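Side-chain contacts in putative iron binding protein (Bordetella pertussis Tohama I, PDB 1Y9U), which probably binds ferric iron through a cluster of tyrosines, as a periplasmic solute-binding protein that would pass the metal on for uptake: residues R105-Y110 / G177-V182; S138-Y143 / E314-V319; A149-H154 / E158-W163. All blocks are in the same frame, centred on the assembly; numbering follows the deposited sequence.

The contacts differ in chemistry: interaction 1 is mainly ionic, interaction 2 mixes apolar packing with a water bridge, and interaction 3 is apolar and aromatic. Interaction 1 is buried beside the iron-binding tyrosines and relies on a salt bridge between the long strand 100-112 and the start of helix 179-187. Interaction 2, partly buried, rests a turn on segment 314-319 and finishes in a water bridge on its solvent side. Interaction 3 is buried again, but its two helices meet through a methionine, an indole and a threonine. Interactions 1 and 2 touch around Y143; interactions 2 and 3 share helix 142-155 and are joined by the salt bridge of K318 to E161, with L315 packed on I152 and T160.

Interaction 1. Residues R105-Y110 / G177-V182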
loop_
_atom_site.group_PDB
_atom_site.type_symbol
_atom_site.label_atom_id
_atom_site.label_comp_id
_atom_site.label_asym_id
_atom_site.label_seq_id
_atom_site.Cartn_x
_atom_site.Cartn_y
_atom_site.Cartn_z
ATOM N N ARG A 105 2.919 1.273 1.087
ATOM C CA ARG A 105 2.816 -0.189 1.090
ATOM C C ARG A 105 3.692 -0.719 -0.035
ATOM O O ARG A 105 3.236 -0.908 -1.156
ATOM C CB ARG A 105 1.357 -0.544 0.891
ATOM C CG ARG A 105 0.513 -0.148 2.111
ATOM C CD ARG A 105 -0.953 -0.040 1.840
ATOM N NE ARG A 105 -1.547 -1.261 1.318
ATOM C CZ ARG A 105 -2.113 -2.217 2.047
ATOM N NH1 ARG A 105 -2.191 -2.164 3.364
ATOM N NH2 ARG A 105 -2.626 -3.257 1.428
ATOM N N ASP A 106 4.955 -0.940 0.294
ATOM C CA ASP A 106 5.963 -1.373 -0.648
ATOM C C ASP A 106 5.907 -2.851 -0.906
ATOM O O ASP A 106 5.735 -3.663 0.020
ATOM C CB ASP A 106 7.383 -0.930 -0.260
ATOM C CG ASP A 106 7.799 -1.275 1.149
ATOM O OD1 ASP A 106 7.019 -1.085 2.104
ATOM O OD2 ASP A 106 8.945 -1.658 1.369
ATOM N N ARG A 107 6.048 -3.189 -2.178
ATOM C CA ARG A 107 6.005 -4.573 -2.608
ATOM C C ARG A 107 7.434 -5.016 -2.877
ATOM O O ARG A 107 8.111 -4.462 -3.727
ATOM C CB ARG A 107 5.098 -4.744 -3.820
ATOM C CG ARG A 107 4.769 -6.187 -4.128
ATOM C CD ARG A 107 3.379 -6.367 -4.772
ATOM N NE ARG A 107 2.925 -7.750 -4.908
ATOM C CZ ARG A 107 2.460 -8.473 -3.897
ATOM N NH1 ARG A 107 2.420 -7.985 -2.670
ATOM N NH2 ARG A 107 2.029 -9.701 -4.119
ATOM N N VAL A 108 7.901 -5.962 -2.065
ATOM C CA VAL A 108 9.311 -6.293 -1.964
ATOM C C VAL A 108 9.559 -7.771 -2.272
ATOM O O VAL A 108 8.651 -8.512 -2.613
ATOM C CB VAL A 108 9.841 -5.890 -0.563
ATOM C CG1 VAL A 108 9.564 -4.394 -0.272
ATOM C CG2 VAL A 108 9.230 -6.741 0.533
ATOM N N LEU A 109 10.816 -8.189 -2.143
ATOM C CA LEU A 109 11.216 -9.564 -2.344
ATOM C C LEU A 109 11.493 -10.201 -0.993
ATOM O O LEU A 109 12.343 -9.735 -0.243
ATOM C CB LEU A 109 12.470 -9.628 -3.207
ATOM C CG LEU A 109 12.780 -10.992 -3.830
ATOM C CD1 LEU A 109 11.783 -11.360 -4.945
ATOM C CD2 LEU A 109 14.206 -11.044 -4.349
ATOM N N TYR A 110 10.737 -11.237 -0.656
ATOM C CA TYR A 110 11.082 -12.087 0.479
ATOM C C TYR A 110 12.149 -13.043 0.012
ATOM O O TYR A 110 12.031 -13.573 -1.086
ATOM C CB TYR A 110 9.899 -12.906 0.937
ATOM C CG TYR A 110 8.699 -12.167 1.516
ATOM C CD1 TYR A 110 8.603 -10.778 1.553
ATOM C CD2 TYR A 110 7.620 -12.906 2.032
ATOM C CE1 TYR A 110 7.466 -10.159 2.064
ATOM C CE2 TYR A 110 6.508 -12.295 2.548
ATOM C CZ TYR A 110 6.441 -10.917 2.591
ATOM O OH TYR A 110 5.276 -10.328 3.045
ATOM N N GLY A 177 -2.944 -18.397 -2.980
ATOM C CA GLY A 177 -2.665 -18.114 -1.583
ATOM C C GLY A 177 -2.495 -16.640 -1.295
ATOM O O GLY A 177 -2.930 -15.779 -2.066
ATOM N N GLY A 178 -1.825 -16.346 -0.182
ATOM C CA GLY A 178 -1.607 -14.970 0.222
ATOM C C GLY A 178 -0.139 -14.606 0.269
ATOM O O GLY A 178 0.750 -15.392 -0.033
ATOM N N ASP A 179 0.136 -13.382 0.687
ATOM C CA ASP A 179 1.506 -12.904 0.744
ATOM C C ASP A 179 2.326 -13.643 1.804
ATOM O O ASP A 179 3.500 -13.963 1.576
ATOM C CB ASP A 179 1.568 -11.390 0.984
ATOM C CG ASP A 179 1.530 -10.582 -0.276
ATOM O OD1 ASP A 179 1.189 -11.105 -1.387
ATOM O OD2 ASP A 179 1.791 -9.352 -0.246
ATOM N N ARG A 180 1.739 -13.906 2.962
ATOM C CA ARG A 180 2.453 -14.615 4.007
ATOM C C ARG A 180 2.812 -16.046 3.600
ATOM O O ARG A 180 3.804 -16.583 4.066
ATOM C CB ARG A 180 1.712 -14.576 5.340
ATOM C CG ARG A 180 1.750 -13.191 5.952
ATOM C CD ARG A 180 0.913 -13.060 7.151
ATOM N NE ARG A 180 -0.378 -12.619 6.689
ATOM C CZ ARG A 180 -1.112 -11.701 7.266
ATOM N NH1 ARG A 180 -0.737 -11.128 8.415
ATOM N NH2 ARG A 180 -2.270 -11.412 6.716
ATOM N N ASP A 181 2.017 -16.637 2.709
ATOM C CA ASP A 181 2.345 -17.974 2.185
ATOM C C ASP A 181 3.690 -18.017 1.465
ATOM O O ASP A 181 4.313 -19.073 1.358
ATOM C CB ASP A 181 1.257 -18.488 1.250
ATOM C CG ASP A 181 -0.031 -18.809 1.962
ATOM O OD1 ASP A 181 -0.015 -19.220 3.165
ATOM O OD2 ASP A 181 -1.104 -18.718 1.347
ATOM N N VAL A 182 4.126 -16.895 0.938
ATOM C CA VAL A 182 5.461 -16.817 0.351
ATOM C C VAL A 182 6.505 -17.148 1.404
ATOM O O VAL A 182 7.432 -17.914 1.147
ATOM C CB VAL A 182 5.723 -15.444 -0.291
ATOM C CG1 VAL A 182 7.163 -15.313 -0.750
ATOM C CG2 VAL A 182 4.747 -15.189 -1.439
#
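Next to the iron-binding tyrosines, R107 of strand 100-112 reaches across to D179, the first residues of helix 179-187 being anchored there by a two-pronged, end-on salt bridge. NH1 of R107 lies 2.9 Å from OD2 of D179, and NH2 of R107 lies 3.2 Å from OD1 of D179. Both hydrogen bonds are nearly straight. Each oxygen is approached on its syn side, and the guanidinium and carboxylate planes are only 22° apart, so the two flat groups meet edge to edge. CG of R107 is anti to the backbone N and the chain bends at chi2 (149°), which brings the guanidinium to D179. Outside partners complete the grip: N197 receives a bond from NH1 of R107 and gives its backbone N to OD2 of D179, while N144 takes NE of R107. Such bracing on several sides should fix the rotation of both groups and would be expected to stabilise their opposite charges. Farther along the strand, the Y110 ring leans obliquely on the helix, with CD2 of Y110 3.7 Å from CG1 of V182 and CE2 of Y110 3.6 Å from O of D179; its hydroxyl bonds to the carbonyl of N197. R107 and D179 both pack on Y143, and Y110 on Y200, consistent with a second-shell Arg-Asp pair behind the tyrosine iron site of a ferric binding protein.

Interaction 2. Residues S138-Y143 / E314-V319; sequences SGQHPY and ELVDKV
G139 and V316 form the close-packed half of this contact, where a type I turn from S138 to H141 rests on a late part of helix 303-318. CG1 of V316 packs directly against the G139 backbone, 3.6 Å from the carbonyl carbon of G139, while CG2 of V316 lies 3.7 Å from the G139 oxygen. That oxygen is buried with no polar partner. Q140 and V316 run alongside each other, pointing opposite ways: the glutamine chain folds at chi2 (-64°), which lays its amide against the valine and leaves NE2 of Q140 3.4 Å from CG1 of V316. The outer half is looser and wetter. No direct hydrogen bond joins the segments; instead a water accepts from NE2 of Q140 at 3.0 Å and donates to OD1 of D317 at 2.9 Å, while OE1 of Q140 bonds to S313. At the end of the turn, H141 N-caps helix 142-155, its ND1 accepting from N of Y143, which binds iron in the metal-bound protein. The chemistry implies a junction fitted by V316 against the G139 backbone and the Q140 side chain, with polar bridging left to water on the exposed side.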
loop_
_atom_site.group_PDB
_atom_site.type_symbol
_atom_site.label_atom_id
_atom_site.label_comp_id
_atom_site.label_asym_id
_atom_site.label_seq_id
_atom_site.Cartn_x
_atom_site.Cartn_y
_atom_site.Cartn_z
ATOM N N SER A 138 -1.852 -14.880 -6.641
ATOM C CA SER A 138 -2.496 -14.630 -7.932
ATOM C C SER A 138 -2.045 -13.340 -8.576
ATOM O O SER A 138 -2.011 -12.281 -7.940
ATOM C CB SER A 138 -4.009 -14.567 -7.740
ATOM O OG SER A 138 -4.651 -14.089 -8.893
ATOM N N GLY A 139 -1.729 -13.407 -9.864
ATOM C CA GLY A 139 -1.399 -12.222 -10.620
ATOM C C GLY A 139 -2.505 -11.187 -10.744
ATOM O O GLY A 139 -2.222 -10.040 -11.047
ATOM N N GLN A 140 -3.740 -11.603 -10.512
ATOM C CA GLN A 140 -4.879 -10.690 -10.541
ATOM C C GLN A 140 -5.145 -9.994 -9.211
ATOM O O GLN A 140 -5.987 -9.081 -9.138
ATOM C CB GLN A 140 -6.149 -11.422 -11.015
ATOM C CG GLN A 140 -6.123 -11.832 -12.494
ATOM C CD GLN A 140 -6.075 -10.645 -13.466
ATOM O OE1 GLN A 140 -6.252 -9.489 -13.092
ATOM N NE2 GLN A 140 -5.819 -10.951 -14.730
ATOM N N HIS A 141 -4.432 -10.370 -8.158
ATOM C CA HIS A 141 -4.633 -9.670 -6.911
ATOM C C HIS A 141 -4.216 -8.213 -7.074
ATOM O O HIS A 141 -3.222 -7.942 -7.728
ATOM C CB HIS A 141 -3.841 -10.299 -5.778
ATOM C CG HIS A 141 -4.205 -9.722 -4.447
ATOM N ND1 HIS A 141 -3.628 -8.568 -3.963
ATOM C CD2 HIS A 141 -5.152 -10.083 -3.555
ATOM C CE1 HIS A 141 -4.176 -8.275 -2.793
ATOM N NE2 HIS A 141 -5.107 -9.172 -2.529
ATOM N N PRO A 142 -4.956 -7.257 -6.509
ATOM C CA PRO A 142 -4.551 -5.850 -6.582
ATOM C C PRO A 142 -3.092 -5.528 -6.264
ATOM O O PRO A 142 -2.531 -4.610 -6.854
ATOM C CB PRO A 142 -5.498 -5.172 -5.612
ATOM C CG PRO A 142 -6.736 -5.974 -5.726
ATOM C CD PRO A 142 -6.283 -7.401 -5.880
ATOM N N TYR A 143 -2.462 -6.254 -5.339
ATOM C CA TYR A 143 -1.060 -5.975 -5.052
ATOM C C TYR A 143 -0.196 -6.183 -6.285
ATOM O O TYR A 143 0.768 -5.464 -6.533
ATOM C CB TYR A 143 -0.545 -6.900 -3.964
ATOM C CG TYR A 143 -1.165 -6.796 -2.596
ATOM C CD1 TYR A 143 -1.010 -7.837 -1.675
ATOM C CD2 TYR A 143 -1.859 -5.677 -2.191
ATOM C CE1 TYR A 143 -1.543 -7.753 -0.408
ATOM C CE2 TYR A 143 -2.399 -5.588 -0.930
ATOM C CZ TYR A 143 -2.239 -6.634 -0.048
ATOM O OH TYR A 143 -2.771 -6.518 1.214
ATOM N N GLU A 314 -5.341 -7.065 -17.877
ATOM C CA GLU A 314 -5.567 -7.748 -19.145
ATOM C C GLU A 314 -4.293 -8.461 -19.596
ATOM O O GLU A 314 -4.386 -9.555 -20.170
ATOM C CB GLU A 314 -6.174 -6.792 -20.182
ATOM C CG GLU A 314 -7.636 -6.520 -19.836
ATOM C CD GLU A 314 -8.289 -5.324 -20.527
ATOM O OE1 GLU A 314 -7.656 -4.659 -21.375
ATOM O OE2 GLU A 314 -9.474 -5.064 -20.202
ATOM N N LEU A 315 -3.118 -7.892 -19.313
ATOM C CA LEU A 315 -1.852 -8.559 -19.648
ATOM C C LEU A 315 -1.660 -9.826 -18.801
ATOM O O LEU A 315 -1.227 -10.863 -19.282
ATOM C CB LEU A 315 -0.656 -7.631 -19.457
ATOM C CG LEU A 315 -0.098 -6.790 -20.592
ATOM C CD1 LEU A 315 1.207 -6.184 -20.130
ATOM C CD2 LEU A 315 0.095 -7.585 -21.884
ATOM N N VAL A 316 -1.971 -9.750 -17.519
ATOM C CA VAL A 316 -1.889 -10.904 -16.650
ATOM C C VAL A 316 -2.753 -12.048 -17.189
ATOM O O VAL A 316 -2.321 -13.204 -17.227
ATOM C CB VAL A 316 -2.283 -10.501 -15.201
ATOM C CG1 VAL A 316 -2.529 -11.733 -14.321
ATOM C CG2 VAL A 316 -1.222 -9.587 -14.570
ATOM N N ASP A 317 -3.951 -11.712 -17.661
ATOM C CA ASP A 317 -4.854 -12.709 -18.233
ATOM C C ASP A 317 -4.351 -13.261 -19.577
ATOM O O ASP A 317 -4.447 -14.473 -19.814
ATOM C CB ASP A 317 -6.258 -12.144 -18.392
ATOM C CG ASP A 317 -7.284 -13.206 -18.552
ATOM O OD1 ASP A 317 -7.410 -14.089 -17.664
ATOM O OD2 ASP A 317 -8.031 -13.224 -19.541
ATOM N N LYS A 318 -3.775 -12.389 -20.401
ATOM C CA LYS A 318 -3.221 -12.780 -21.703
ATOM C C LYS A 318 -2.203 -13.888 -21.546
ATOM O O LYS A 318 -2.200 -14.860 -22.287
ATOM C CB LYS A 318 -2.560 -11.575 -22.378
ATOM C CG LYS A 318 -1.964 -11.864 -23.777
ATOM C CD LYS A 318 -1.214 -10.682 -24.353
ATOM C CE LYS A 318 -0.773 -10.962 -25.793
ATOM N NZ LYS A 318 0.040 -9.864 -26.324
ATOM N N VAL A 319 -1.324 -13.748 -20.563
ATOM C CA VAL A 319 -0.257 -14.712 -20.356
ATOM C C VAL A 319 -0.680 -15.949 -19.555
ATOM O O VAL A 319 0.132 -16.870 -19.369
ATOM C CB VAL A 319 1.024 -14.074 -19.743
ATOM C CG1 VAL A 319 1.438 -12.830 -20.497
ATOM C CG2 VAL A 319 0.867 -13.782 -18.267
HETATM O O HOH W 1 -5.908 -13.943 -15.166
#

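Interaction 3. Residues A149-H154 / E158-W163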
loop_
_atom_site.group_PDB
_atom_site.type_symbol
_atom_site.label_atom_id
_atom_site.label_comp_id
_atom_site.label_asym_id
_atom_site.label_seq_id
_atom_site.Cartn_x
_atom_site.Cartn_y
_atom_site.Cartn_z
ATOM N N ALA A 149 1.076 -2.563 -13.447
ATOM C CA ALA A 149 0.717 -1.256 -14.013
ATOM C C ALA A 149 1.890 -0.288 -13.959
ATOM O O ALA A 149 2.183 0.416 -14.925
ATOM C CB ALA A 149 -0.504 -0.675 -13.303
ATOM N N ALA A 150 2.611 -0.268 -12.848
ATOM C CA ALA A 150 3.787 0.583 -12.741
ATOM C C ALA A 150 4.861 0.141 -13.733
ATOM O O ALA A 150 5.569 0.958 -14.319
ATOM C CB ALA A 150 4.330 0.557 -11.320
ATOM N N MET A 151 5.001 -1.169 -13.928
ATOM C CA MET A 151 5.976 -1.685 -14.881
ATOM C C MET A 151 5.627 -1.253 -16.319
ATOM O O MET A 151 6.515 -0.918 -17.086
ATOM C CB MET A 151 6.095 -3.215 -14.793
ATOM C CG MET A 151 7.273 -3.778 -15.600
ATOM S SD MET A 151 7.497 -5.555 -15.341
ATOM C CE MET A 151 8.257 -5.581 -13.715
ATOM N N ILE A 152 4.353 -1.242 -16.682
ATOM C CA ILE A 152 3.967 -0.733 -18.018
ATOM C C ILE A 152 4.361 0.737 -18.120
ATOM O O ILE A 152 4.928 1.175 -19.116
ATOM C CB ILE A 152 2.471 -0.921 -18.295
ATOM C CG1 ILE A 152 2.101 -2.411 -18.282
ATOM C CG2 ILE A 152 2.083 -0.286 -19.635
ATOM C CD1 ILE A 152 0.641 -2.687 -18.292
ATOM N N ALA A 153 4.061 1.512 -17.079
ATOM C CA ALA A 153 4.375 2.938 -17.083
ATOM C C ALA A 153 5.864 3.200 -17.292
ATOM O O ALA A 153 6.251 4.123 -18.025
ATOM C CB ALA A 153 3.916 3.582 -15.791
ATOM N N HIS A 154 6.709 2.389 -16.677
ATOM C CA HIS A 154 8.150 2.554 -16.756
ATOM C C HIS A 154 8.737 1.997 -18.056
ATOM O O HIS A 154 9.528 2.666 -18.732
ATOM C CB HIS A 154 8.830 1.833 -15.599
ATOM C CG HIS A 154 8.824 2.610 -14.326
ATOM N ND1 HIS A 154 8.290 2.139 -13.147
ATOM C CD2 HIS A 154 9.330 3.836 -14.047
ATOM C CE1 HIS A 154 8.455 3.059 -12.207
ATOM N NE2 HIS A 154 9.095 4.088 -12.725
ATOM N N GLU A 158 5.320 -4.355 -23.938
ATOM C CA GLU A 158 6.059 -5.475 -24.508
ATOM C C GLU A 158 7.014 -6.029 -23.455
ATOM O O GLU A 158 7.041 -7.239 -23.231
ATOM C CB GLU A 158 6.839 -5.050 -25.774
ATOM C CG GLU A 158 7.946 -6.021 -26.195
ATOM C CD GLU A 158 8.415 -5.889 -27.642
ATOM O OE1 GLU A 158 8.775 -6.943 -28.234
ATOM O OE2 GLU A 158 8.462 -4.753 -28.168
ATOM N N ALA A 159 7.755 -5.141 -22.792
ATOM C CA ALA A 159 8.700 -5.580 -21.782
ATOM C C ALA A 159 7.932 -6.204 -20.617
ATOM O O ALA A 159 8.363 -7.198 -20.054
ATOM C CB ALA A 159 9.544 -4.432 -21.283
ATOM N N THR A 160 6.789 -5.626 -20.272
ATOM C CA THR A 160 6.006 -6.105 -19.131
ATOM C C THR A 160 5.435 -7.494 -19.403
ATOM O O THR A 160 5.454 -8.372 -18.532
ATOM C CB THR A 160 4.901 -5.117 -18.778
ATOM O OG1 THR A 160 5.495 -3.875 -18.402
ATOM C CG2 THR A 160 4.109 -5.595 -17.545
ATOM N N GLU A 161 4.963 -7.724 -20.622
ATOM C CA GLU A 161 4.463 -9.034 -20.990
ATOM C C GLU A 161 5.556 -10.103 -20.912
ATOM O O GLU A 161 5.331 -11.214 -20.407
ATOM C CB GLU A 161 3.873 -8.991 -22.405
ATOM C CG GLU A 161 3.339 -10.323 -22.847
ATOM C CD GLU A 161 2.751 -10.324 -24.218
ATOM O OE1 GLU A 161 2.654 -11.448 -24.780
ATOM O OE2 GLU A 161 2.376 -9.229 -24.721
ATOM N N LYS A 162 6.743 -9.764 -21.395
ATOM C CA LYS A 162 7.863 -10.690 -21.361
ATOM C C LYS A 162 8.238 -11.015 -19.921
ATOM O O LYS A 162 8.508 -12.158 -19.606
ATOM C CB LYS A 162 9.059 -10.107 -22.123
ATOM C CG LYS A 162 10.376 -10.841 -21.934
ATOM C CD LYS A 162 11.404 -10.438 -23.004
ATOM C CE LYS A 162 12.372 -11.560 -23.218
ATOM N NZ LYS A 162 11.950 -12.520 -24.288
ATOM N N TRP A 163 8.236 -9.999 -19.051
ATOM C CA TRP A 163 8.469 -10.216 -17.625
ATOM C C TRP A 163 7.442 -11.165 -17.038
ATOM O O TRP A 163 7.794 -12.117 -16.360
ATOM C CB TRP A 163 8.443 -8.882 -16.894
ATOM C CG TRP A 163 8.769 -8.977 -15.437
ATOM C CD1 TRP A 163 10.000 -9.107 -14.906
ATOM C CD2 TRP A 163 7.847 -8.988 -14.339
ATOM N NE1 TRP A 163 9.928 -9.180 -13.538
ATOM C CE2 TRP A 163 8.612 -9.091 -13.160
ATOM C CE3 TRP A 163 6.457 -8.879 -14.237
ATOM C CZ2 TRP A 163 8.033 -9.096 -11.887
ATOM C CZ3 TRP A 163 5.879 -8.901 -12.973
ATOM C CH2 TRP A 163 6.674 -9.000 -11.822
#
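M151 extends its chain with CG anti to the backbone N and turns only at the thioether (chi3 -76°), which swings the methyl onto the indole of W163. The tryptophan has its own CG placed likewise, presenting a ring face to helix 142-155. CE of M151 stands 3.6 Å from the centroid of the W163 five-membered ring, 18° off its normal, a CH-pi contact over the face; CD2 of W163 is the nearest ring atom, 3.5 Å from CE of M151. The sulfur sits more obliquely: SD of M151 lies 4.0 Å from the centroid of the W163 five-membered ring, a Met-aromatic contact. Beside this pair, OG1 of T160 comes within 3.3 Å of CG of M151, and I152 packs across T160. Helices 142-155 and 157-170 form a helical hairpin; the axes of segments 149-154 and 158-163 approach to 8.7 Å, their directions 138° apart. L315 of helix 303-318 packs on T160 from outside the pair. The contact probably rests largely on dispersion, a polarisable sulfur, and methyl C-H groups, slightly positive beside sulfur, directed at the electron-rich face, while the buried T160 hydroxyl and W163 NE1 are bonded to the carbonyls of G156 and Y122.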